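PDB 6HXI: succinyl-CoA ligase (ADP-forming) subunit alpha from Methanosaeta concilii, which binds coenzyme A through a Rossmann-like domain typical of CoA-ligase alpha subunits and also carries a citrate synthase-like C-terminal region. Local coordinates for residues F16-Q21 with I46-A51; N23-M28 with P40-I45; M84-S89 with R107-I112. All coordinates share one frame; numbering follows the deposited sequence.

Interaction 1: residues F16-Q21 with I46-A51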
loop_
_atom_site.group_PDB
_atom_site.type_symbol
_atom_site.label_atom_id
_atom_site.label_comp_id
_atom_site.label_asym_id
_atom_site.label_seq_id
_atom_site.Cartn_x
_atom_site.Cartn_y
_atom_site.Cartn_z
ATOM N N PHE B 16 2.578 9.162 44.079
ATOM C CA PHE B 16 2.347 8.240 42.991
ATOM C C PHE B 16 0.859 8.029 42.965
ATOM O O PHE B 16 0.218 7.996 44.012
ATOM C CB PHE B 16 3.015 6.888 43.234
ATOM C CG PHE B 16 4.519 6.888 43.367
ATOM C CD1 PHE B 16 5.324 7.399 42.353
ATOM C CD2 PHE B 16 5.130 6.291 44.459
ATOM C CE1 PHE B 16 6.718 7.342 42.448
ATOM C CE2 PHE B 16 6.522 6.269 44.573
ATOM C CZ PHE B 16 7.312 6.770 43.552
ATOM N N VAL B 17 0.300 7.928 41.779
ATOM C CA VAL B 17 -1.099 7.600 41.611
ATOM C C VAL B 17 -1.077 6.193 41.042
ATOM O O VAL B 17 -0.582 5.993 39.933
ATOM C CB VAL B 17 -1.865 8.609 40.700
ATOM C CG1 VAL B 17 -3.281 8.098 40.386
ATOM C CG2 VAL B 17 -1.924 9.988 41.339
ATOM N N TYR B 18 -1.523 5.212 41.827
ATOM C CA TYR B 18 -1.625 3.817 41.388
ATOM C C TYR B 18 -2.997 3.661 40.722
ATOM O O TYR B 18 -4.040 3.838 41.375
ATOM C CB TYR B 18 -1.478 2.817 42.568
ATOM C CG TYR B 18 -1.401 1.388 42.079
ATOM C CD1 TYR B 18 -2.551 0.696 41.712
ATOM C CD2 TYR B 18 -0.171 0.759 41.890
ATOM C CE1 TYR B 18 -2.485 -0.582 41.185
ATOM C CE2 TYR B 18 -0.095 -0.533 41.374
ATOM C CZ TYR B 18 -1.255 -1.192 41.012
ATOM O OH TYR B 18 -1.201 -2.463 40.516
ATOM N N GLY B 19 -2.975 3.332 39.435
ATOM C CA GLY B 19 -4.174 3.153 38.632
ATOM C C GLY B 19 -4.306 4.282 37.641
ATOM O O GLY B 19 -4.083 5.437 37.996
ATOM N N TYR B 20 -4.685 3.961 36.398
ATOM C CA TYR B 20 -4.813 4.958 35.340
ATOM C C TYR B 20 -6.097 5.759 35.448
ATOM O O TYR B 20 -7.024 5.571 34.678
ATOM C CB TYR B 20 -4.623 4.316 33.947
ATOM C CG TYR B 20 -4.191 5.305 32.888
ATOM C CD1 TYR B 20 -3.137 6.184 33.115
ATOM C CD2 TYR B 20 -4.859 5.389 31.668
ATOM C CE1 TYR B 20 -2.756 7.121 32.155
ATOM C CE2 TYR B 20 -4.467 6.305 30.694
ATOM C CZ TYR B 20 -3.388 7.139 30.926
ATOM O OH TYR B 20 -3.009 8.059 29.975
ATOM N N GLN B 21 -6.142 6.671 36.422
ATOM C CA GLN B 21 -7.317 7.499 36.697
ATOM C C GLN B 21 -7.043 8.899 36.217
ATOM O O GLN B 21 -6.653 9.760 37.000
ATOM C CB GLN B 21 -7.669 7.447 38.205
ATOM C CG GLN B 21 -8.139 6.068 38.681
ATOM C CD GLN B 21 -9.520 5.672 38.208
ATOM O OE1 GLN B 21 -10.441 6.486 38.175
ATOM N NE2 GLN B 21 -9.696 4.404 37.823
ATOM N N ILE B 46 1.366 4.774 38.368
ATOM C CA ILE B 46 1.683 3.362 38.330
ATOM C C ILE B 46 0.523 2.713 37.560
ATOM O O ILE B 46 -0.628 2.797 37.985
ATOM C CB ILE B 46 1.997 2.740 39.733
ATOM C CG1 ILE B 46 3.078 3.575 40.474
ATOM C CG2 ILE B 46 2.456 1.283 39.577
ATOM C CD1 ILE B 46 3.114 3.398 41.950
ATOM N N ASN B 47 0.813 2.200 36.365
ATOM C CA ASN B 47 -0.156 1.573 35.491
ATOM C C ASN B 47 0.261 0.103 35.289
ATOM O O ASN B 47 1.228 -0.180 34.573
ATOM C CB ASN B 47 -0.267 2.333 34.170
ATOM C CG ASN B 47 -1.386 1.875 33.257
ATOM O OD1 ASN B 47 -2.018 0.837 33.449
ATOM N ND2 ASN B 47 -1.628 2.628 32.211
ATOM N N PRO B 48 -0.473 -0.843 35.915
ATOM C CA PRO B 48 -0.065 -2.260 35.826
ATOM C C PRO B 48 -0.103 -2.872 34.432
ATOM O O PRO B 48 0.559 -3.889 34.185
ATOM C CB PRO B 48 -0.980 -2.973 36.801
ATOM C CG PRO B 48 -2.040 -2.011 37.118
ATOM C CD PRO B 48 -1.630 -0.651 36.810
ATOM N N SER B 49 -0.833 -2.236 33.515
ATOM C CA SER B 49 -0.938 -2.700 32.129
ATOM C C SER B 49 0.166 -2.147 31.264
ATOM O O SER B 49 0.471 -2.752 30.242
ATOM C CB SER B 49 -2.257 -2.251 31.508
ATOM O OG SER B 49 -3.396 -2.766 32.163
ATOM N N ARG B 50 0.718 -0.956 31.609
ATOM C CA ARG B 50 1.628 -0.260 30.696
ATOM C C ARG B 50 2.572 0.765 31.328
ATOM O O ARG B 50 2.161 1.581 32.139
ATOM C CB ARG B 50 0.722 0.503 29.703
ATOM C CG ARG B 50 1.388 1.134 28.514
ATOM C CD ARG B 50 0.368 1.414 27.429
ATOM N NE ARG B 50 -0.692 2.332 27.847
ATOM C CZ ARG B 50 -0.626 3.658 27.742
ATOM N NH1 ARG B 50 -1.657 4.408 28.098
ATOM N NH2 ARG B 50 0.472 4.243 27.271
ATOM N N ALA B 51 3.826 0.771 30.862
ATOM C CA ALA B 51 4.817 1.780 31.215
ATOM C C ALA B 51 4.777 2.799 30.048
ATOM O O ALA B 51 4.365 2.448 28.934
ATOM C CB ALA B 51 6.199 1.158 31.322
#
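Two backbone hydrogen bonds hold the ends of neighbouring parallel strands together, both on Ile46. Its N-H goes to Val17 O (N to O 2.8 Å), reaching the carbonyl from above its plane. Its own carbonyl O accepts from Gly19 N, also at 2.8 Å, nearly along the C=O axis and almost straight (170° at the hydrogen). Past this bridge neither chain stays a strand. Gly19 has a positive phi at which a side chain would press against Tyr18 O, and 47-50 forms a type I turn. Within that turn Asn47 OD1 takes the N-H of Ser49 (OD1 to N 3.3 Å), an Asx turn.

The apolar contacts gather on the sheet face that carries Tyr18 and Ile46. With CG anti to the backbone N (chi1 -172°), the Tyr18 ring crosses the Ile46 side chain at about a right angle, its CD2 3.5 Å from Ile46 CG2, while Ile46 O lies over one ring face. At the far end of the ring, Tyr18 OH is 3.5 Å from Pro48 CG. The CG1-CD1 branch of Ile46 runs to Phe16, two residues before Tyr18 on the same face, with Ile46 CD1 3.7 Å from Phe16 CB. Ile71 of helix 71-77 and Met84 of the next strand touch both Tyr18 and Ile46.

The Asn47 amide and the Tyr20 ring are 13° from parallel, with Asn47 ND2 3.8 Å from Tyr20 CG; Tyr20 OH is hydrogen-bonded to His54. The Arg50 guanidinium is far enough from this ring that any cation-pi attraction is weak.

Ile46 does double duty: its peptide groups fix the register of the two strands, while its branches pack one against Phe16 and the other against Tyr18, close to where segment 16-21 reaches the coenzyme A pocket at Gln21.

Interaction 2: residues N23-M28 with P40-I45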
loop_
_atom_site.group_PDB
_atom_site.type_symbol
_atom_site.label_atom_id
_atom_site.label_comp_id
_atom_site.label_asym_id
_atom_site.label_seq_id
_atom_site.Cartn_x
_atom_site.Cartn_y
_atom_site.Cartn_z
ATOM N N ASN B 23 -8.882 11.465 35.173
ATOM C CA ASN B 23 -9.627 12.590 35.773
ATOM C C ASN B 23 -9.104 12.966 37.162
ATOM O O ASN B 23 -8.937 14.153 37.454
ATOM C CB ASN B 23 -11.140 12.297 35.811
ATOM C CG ASN B 23 -12.008 13.527 35.743
ATOM O OD1 ASN B 23 -11.540 14.659 35.547
ATOM N ND2 ASN B 23 -13.309 13.324 35.882
ATOM N N ALA B 24 -8.816 11.951 37.999
ATOM C CA ALA B 24 -8.267 12.113 39.343
ATOM C C ALA B 24 -6.869 12.751 39.234
ATOM O O ALA B 24 -6.565 13.687 39.968
ATOM C CB ALA B 24 -8.172 10.749 40.021
ATOM N N ILE B 25 -6.038 12.269 38.274
ATOM C CA ILE B 25 -4.716 12.830 38.009
ATOM C C ILE B 25 -4.875 14.323 37.687
ATOM O O ILE B 25 -4.207 15.151 38.324
ATOM C CB ILE B 25 -3.961 12.066 36.891
ATOM C CG1 ILE B 25 -3.521 10.671 37.380
ATOM C CG2 ILE B 25 -2.757 12.862 36.393
ATOM C CD1 ILE B 25 -3.387 9.593 36.228
ATOM N N GLN B 26 -5.780 14.653 36.725
ATOM C CA GLN B 26 -6.039 16.040 36.345
ATOM C C GLN B 26 -6.517 16.913 37.527
ATOM O O GLN B 26 -6.086 18.059 37.634
ATOM C CB GLN B 26 -7.004 16.152 35.139
ATOM C CG GLN B 26 -7.065 17.581 34.552
ATOM C CD GLN B 26 -5.705 18.064 34.092
ATOM O OE1 GLN B 26 -5.195 17.654 33.046
ATOM N NE2 GLN B 26 -5.057 18.905 34.885
ATOM N N ARG B 27 -7.370 16.363 38.410
ATOM C CA ARG B 27 -7.896 17.070 39.583
ATOM C C ARG B 27 -6.764 17.456 40.522
ATOM O O ARG B 27 -6.716 18.602 40.980
ATOM C CB ARG B 27 -8.951 16.223 40.319
ATOM C CG ARG B 27 -10.251 16.125 39.545
ATOM C CD ARG B 27 -11.410 15.780 40.417
ATOM N NE ARG B 27 -12.660 16.023 39.709
ATOM C CZ ARG B 27 -13.405 15.071 39.174
ATOM N NH1 ARG B 27 -14.531 15.374 38.551
ATOM N NH2 ARG B 27 -13.024 13.802 39.246
ATOM N N MET B 28 -5.824 16.513 40.772
ATOM C CA MET B 28 -4.675 16.777 41.637
ATOM C C MET B 28 -3.814 17.919 41.069
ATOM O O MET B 28 -3.529 18.887 41.773
ATOM C CB MET B 28 -3.850 15.503 41.872
ATOM C CG MET B 28 -4.530 14.540 42.808
ATOM S SD MET B 28 -3.645 12.984 43.052
ATOM C CE MET B 28 -2.279 13.534 44.051
ATOM N N PRO B 40 4.308 19.978 40.365
ATOM C CA PRO B 40 3.138 19.096 40.495
ATOM C C PRO B 40 3.287 18.151 41.704
ATOM O O PRO B 40 4.404 17.782 42.075
ATOM C CB PRO B 40 3.176 18.298 39.190
ATOM C CG PRO B 40 3.932 19.161 38.239
ATOM C CD PRO B 40 5.004 19.733 39.081
ATOM N N SER B 41 2.175 17.779 42.324
ATOM C CA SER B 41 2.178 16.885 43.490
ATOM C C SER B 41 2.370 15.400 43.104
ATOM O O SER B 41 2.373 14.554 43.991
ATOM C CB SER B 41 0.867 17.028 44.250
ATOM O OG SER B 41 -0.220 16.632 43.427
ATOM N N ILE B 42 2.468 15.092 41.795
ATOM C CA ILE B 42 2.576 13.738 41.265
ATOM C C ILE B 42 3.927 13.555 40.585
ATOM O O ILE B 42 4.209 14.239 39.602
ATOM C CB ILE B 42 1.419 13.427 40.274
ATOM C CG1 ILE B 42 0.031 13.548 40.954
ATOM C CG2 ILE B 42 1.623 12.073 39.574
ATOM C CD1 ILE B 42 -1.166 13.563 39.943
ATOM N N SER B 43 4.729 12.608 41.085
ATOM C CA SER B 43 6.027 12.266 40.511
ATOM C C SER B 43 5.802 11.253 39.374
ATOM O O SER B 43 6.408 11.394 38.311
ATOM C CB SER B 43 6.942 11.674 41.581
ATOM O OG SER B 43 7.385 12.657 42.499
ATOM N N ALA B 44 4.923 10.231 39.593
ATOM C CA ALA B 44 4.645 9.208 38.576
ATOM C C ALA B 44 3.281 8.556 38.738
ATOM O O ALA B 44 2.661 8.613 39.807
ATOM C CB ALA B 44 5.734 8.121 38.584
ATOM N N ILE B 45 2.842 7.891 37.672
ATOM C CA ILE B 45 1.626 7.096 37.652
ATOM C C ILE B 45 2.079 5.646 37.647
ATOM O O ILE B 45 3.079 5.322 37.003
ATOM C CB ILE B 45 0.741 7.433 36.437
ATOM C CG1 ILE B 45 0.358 8.928 36.446
ATOM C CG2 ILE B 45 -0.506 6.548 36.370
ATOM C CD1 ILE B 45 0.442 9.525 35.123
HETATM O O HOH W 1 -2.597 17.791 44.877
#
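A beta-alpha-beta unit of the Rossmann-like domain packs together at this point: helix 22-34, which connects strands 15-18 and 42-46, lies against Ser41 and against Ile42 and Ile45 of the second strand. No direct hydrogen bond joins the two segments, and buried aliphatic groups do most of the work.

Met28 covers the Ser41-Ile42 end of the contact. Its CB sits 3.8 Å from Ile42 CD1. CG lies beside the backbone N (chi1 -74°), and the extended chi2 of 177° carries SD across the tip of Ile42, 4.0 Å from Ile42 CD1; Val17 of strand 15-18 also packs on this side chain. At chi3 the chain bends (72°), bringing CE back to Ile42 CG1 at 3.9 Å and close to Ser41 OG. Met28 therefore wraps one end of Ile42, which it crosses at about a right angle.

One helical turn earlier, Ile25 reaches the same Ile42 methyl: Ile25 O is 3.8 Å from Ile42 CD1, and Ile25 CG2 also touches it. At the tip, Ile25 CD1 meets Ile45 CG1 at 3.8 Å, again crosswise.

The polar edge belongs to Ser41, whose OG is hydrogen-bonded to Asp32 further along the helix. A water links the segments there, donating to Ser41 OG at 3.0 Å and, weakly, to Met28 O at 3.4 Å.

Interaction 3: residues M84-S89 with R107-I112. With COA (coenzyme A), chain G.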
loop_
_atom_site.group_PDB
_atom_site.type_symbol
_atom_site.label_atom_id
_atom_site.label_comp_id
_atom_site.label_asym_id
_atom_site.label_seq_id
_atom_site.Cartn_x
_atom_site.Cartn_y
_atom_site.Cartn_z
ATOM N N MET B 84 1.253 7.325 48.240
ATOM C CA MET B 84 0.637 6.595 47.139
ATOM C C MET B 84 -0.885 6.729 47.216
ATOM O O MET B 84 -1.480 6.402 48.243
ATOM C CB MET B 84 1.044 5.116 47.054
ATOM C CG MET B 84 0.494 4.464 45.777
ATOM S SD MET B 84 1.062 2.790 45.463
ATOM C CE MET B 84 -0.326 1.813 46.111
ATOM N N VAL B 85 -1.517 7.215 46.113
ATOM C CA VAL B 85 -2.973 7.329 45.958
ATOM C C VAL B 85 -3.346 6.080 45.201
ATOM O O VAL B 85 -2.989 5.945 44.027
ATOM C CB VAL B 85 -3.411 8.642 45.252
ATOM C CG1 VAL B 85 -4.928 8.728 45.147
ATOM C CG2 VAL B 85 -2.839 9.881 45.966
ATOM N N ASN B 86 -3.950 5.098 45.916
ATOM C CA ASN B 86 -4.258 3.775 45.400
ATOM C C ASN B 86 -5.678 3.633 44.881
ATOM O O ASN B 86 -6.622 3.502 45.669
ATOM C CB ASN B 86 -3.926 2.710 46.465
ATOM C CG ASN B 86 -3.976 1.275 45.978
ATOM O OD1 ASN B 86 -4.251 0.997 44.826
ATOM N ND2 ASN B 86 -3.645 0.330 46.831
ATOM N N PHE B 87 -5.825 3.620 43.546
ATOM C CA PHE B 87 -7.120 3.436 42.872
ATOM C C PHE B 87 -7.344 2.008 42.398
ATOM O O PHE B 87 -8.180 1.790 41.535
ATOM C CB PHE B 87 -7.272 4.378 41.679
ATOM C CG PHE B 87 -7.539 5.807 42.050
ATOM C CD1 PHE B 87 -8.822 6.223 42.393
ATOM C CD2 PHE B 87 -6.537 6.766 41.949
ATOM C CE1 PHE B 87 -9.079 7.560 42.711
ATOM C CE2 PHE B 87 -6.800 8.103 42.264
ATOM C CZ PHE B 87 -8.065 8.482 42.681
ATOM N N ALA B 88 -6.629 1.031 42.967
ATOM C CA ALA B 88 -6.834 -0.388 42.627
ATOM C C ALA B 88 -8.240 -0.800 43.075
ATOM O O ALA B 88 -8.763 -0.220 44.022
ATOM C CB ALA B 88 -5.794 -1.245 43.337
ATOM N N SER B 89 -8.856 -1.773 42.409
ATOM C CA SER B 89 -10.188 -2.268 42.807
ATOM C C SER B 89 -10.107 -2.985 44.207
ATOM O O SER B 89 -9.007 -3.230 44.723
ATOM C CB SER B 89 -10.716 -3.255 41.761
ATOM O OG SER B 89 -10.274 -4.574 42.047
ATOM N N ARG B 107 5.380 6.444 52.895
ATOM C CA ARG B 107 4.916 6.658 54.267
ATOM C C ARG B 107 3.373 6.626 54.378
ATOM O O ARG B 107 2.842 6.139 55.374
ATOM C CB ARG B 107 5.488 7.995 54.770
ATOM C CG ARG B 107 5.062 8.405 56.167
ATOM C CD ARG B 107 5.470 9.831 56.428
ATOM N NE ARG B 107 4.764 10.398 57.575
ATOM C CZ ARG B 107 4.173 11.588 57.575
ATOM N NH1 ARG B 107 4.202 12.354 56.488
ATOM N NH2 ARG B 107 3.553 12.024 58.661
ATOM N N ILE B 108 2.658 7.149 53.345
ATOM C CA ILE B 108 1.191 7.227 53.323
ATOM C C ILE B 108 0.599 6.527 52.098
ATOM O O ILE B 108 1.073 6.732 50.977
ATOM C CB ILE B 108 0.698 8.705 53.438
ATOM C CG1 ILE B 108 1.263 9.422 54.682
ATOM C CG2 ILE B 108 -0.839 8.806 53.403
ATOM C CD1 ILE B 108 1.797 10.767 54.387
ATOM N N VAL B 109 -0.436 5.687 52.326
ATOM C CA VAL B 109 -1.185 5.037 51.273
ATOM C C VAL B 109 -2.653 5.365 51.512
ATOM O O VAL B 109 -3.159 5.115 52.605
ATOM C CB VAL B 109 -0.961 3.496 51.124
ATOM C CG1 VAL B 109 -1.640 2.972 49.863
ATOM C CG2 VAL B 109 0.518 3.122 51.136
ATOM N N ALA B 110 -3.326 5.936 50.502
ATOM C CA ALA B 110 -4.753 6.221 50.542
ATOM C C ALA B 110 -5.433 5.165 49.688
ATOM O O ALA B 110 -5.128 5.058 48.495
ATOM C CB ALA B 110 -5.029 7.617 49.983
ATOM N N VAL B 111 -6.276 4.336 50.308
ATOM C CA VAL B 111 -7.018 3.241 49.674
ATOM C C VAL B 111 -8.429 3.728 49.330
ATOM O O VAL B 111 -9.245 3.942 50.219
ATOM C CB VAL B 111 -7.028 1.940 50.533
ATOM C CG1 VAL B 111 -7.651 0.785 49.763
ATOM C CG2 VAL B 111 -5.622 1.568 51.001
ATOM N N ILE B 112 -8.714 3.881 48.046
ATOM C CA ILE B 112 -9.999 4.388 47.559
ATOM C C ILE B 112 -11.074 3.290 47.467
ATOM O O ILE B 112 -12.252 3.591 47.656
ATOM C CB ILE B 112 -9.828 5.134 46.185
ATOM C CG1 ILE B 112 -8.659 6.186 46.187
ATOM C CG2 ILE B 112 -11.126 5.750 45.665
ATOM C CD1 ILE B 112 -8.560 7.225 47.257
HETATM N N1A COA G . -9.704 -8.304 30.257
HETATM C C2A COA G . -9.652 -8.772 31.509
HETATM N N3A COA G . -9.804 -8.103 32.661
HETATM C C4A COA G . -9.970 -6.790 32.439
HETATM C C5A COA G . -10.036 -6.161 31.208
HETATM C C6A COA G . -9.930 -6.982 30.067
HETATM N N6A COA G . -10.072 -6.533 28.821
HETATM N N7A COA G . -10.114 -4.786 31.363
HETATM C C8A COA G . -10.106 -4.617 32.661
HETATM N N9A COA G . -10.015 -5.784 33.377
HETATM C C1B COA G . -9.942 -5.939 34.829
HETATM C C2B COA G . -8.811 -5.184 35.516
HETATM O O2B COA G . -7.581 -5.906 35.429
HETATM C C3B COA G . -9.351 -5.124 36.949
HETATM O O3B COA G . -9.147 -6.367 37.656
HETATM P P3B COA G . -9.024 -6.472 39.243
HETATM O O7A COA G . -10.224 -5.799 39.819
HETATM O O8A COA G . -8.949 -7.926 39.544
HETATM O O9A COA G . -7.684 -5.807 39.604
HETATM C C4B COA G . -10.872 -5.049 36.771
HETATM O O4B COA G . -11.136 -5.449 35.409
HETATM C C5B COA G . -11.491 -3.703 37.048
HETATM O O5B COA G . -10.668 -2.704 36.415
HETATM P P1A COA G . -10.310 -1.294 37.162
HETATM O O1A COA G . -9.790 -0.243 36.252
HETATM O O2A COA G . -9.448 -1.504 38.397
HETATM O O3A COA G . -11.809 -0.981 37.612
HETATM P P2A COA G . -12.698 0.199 38.203
HETATM O O4A COA G . -13.262 0.999 37.098
HETATM O O5A COA G . -13.794 -0.487 38.984
HETATM O O6A COA G . -11.742 1.093 39.160
HETATM C CBP COA G . -12.006 1.998 41.410
HETATM C CCP COA G . -11.566 0.802 40.559
HETATM C CDP COA G . -11.767 1.648 42.886
HETATM C CEP COA G . -11.204 3.265 41.052
HETATM C CAP COA G . -13.516 2.260 41.156
HETATM O OAP COA G . -14.261 1.056 41.201
HETATM C C9P COA G . -14.188 3.301 42.041
HETATM O O9P COA G . -14.063 4.501 41.783
HETATM N N8P COA G . -14.911 2.840 43.075
HETATM C C7P COA G . -15.529 3.716 44.061
HETATM C C6P COA G . -14.928 3.527 45.427
HETATM C C5P COA G . -15.627 4.354 46.481
HETATM O O5P COA G . -16.819 4.639 46.370
HETATM N N4P COA G . -14.878 4.765 47.503
HETATM C C3P COA G . -15.374 5.657 48.542
HETATM C C2P COA G . -15.354 7.113 48.123
HETATM S S1P COA G . -15.805 8.050 49.610
#
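Four backbone hydrogen bonds zip strand 83-86 to strand 108-111 in parallel register, each donor approaching nearly along the acceptor C=O axis. Met84 gives its N-H to Ile108 O (2.8 Å) and takes that of Ala110 N on its own O (3.0 Å). Asn86 repeats the pattern: Asn86 N reaches Ala110 O at 2.8 Å, and Asn86 O accepts from Ile112 N at a longer 3.2 Å. The N-H and the carbonyl of Val85 point the other way and pair with Phe16 and Tyr18 of strand 15-18.

The buried Asn86 amide is satisfied at both ends. Its OD1 takes Ala88 N at 3.0 Å, closing an Asx turn that bends the chain off the strand tip, and its ND2 bonds to the hydroxyls of Thr96 and Thr97 on helix 93-102.

Beyond the strand ends, the same chain supplies polar groups to coenzyme A. Ile112 O receives N4P of the pantetheine arm at 2.9 Å in an almost straight bond (172°). Ser89 OG donates to the phosphate oxygen O7A at 2.5 Å and accepts from Arg91 N, so both roles of the hydroxyl are used; Lys479 and Lys532 of a second subunit also bond to the ligand.

Between these two grips, Ile112 CG1 lies over one face of the Phe87 ring, a CH-pi contact 4.1 Å from the centroid, and the ligand methyl CEP meets the ring edge. Strand-end loops that cradle a cofactor along the carboxyl ends of parallel strands are the hallmark of a Rossmann-like CoA-binding domain.

From the N terminus, strand 15-18 runs into helix 22-34 and the chain returns as strand 42-46. Interaction 1 closes this loop by joining the ends of the two strands, and interaction 2 nests inside it, seating the helix on the returning segment. Interaction 3 follows in series, after the hairpin 52-68 and helix 71-77, and closes a second beta-alpha-beta loop around helix 93-102. Strand 15-18 is the common member: it pairs with 42-46 on one flank and with 83-86 on the other, through Tyr18 and Val85. Phe87 touches Gln21 and Ala24, so it joins all three contacts; interactions 1 and 3 contribute residues to the coenzyme A pocket.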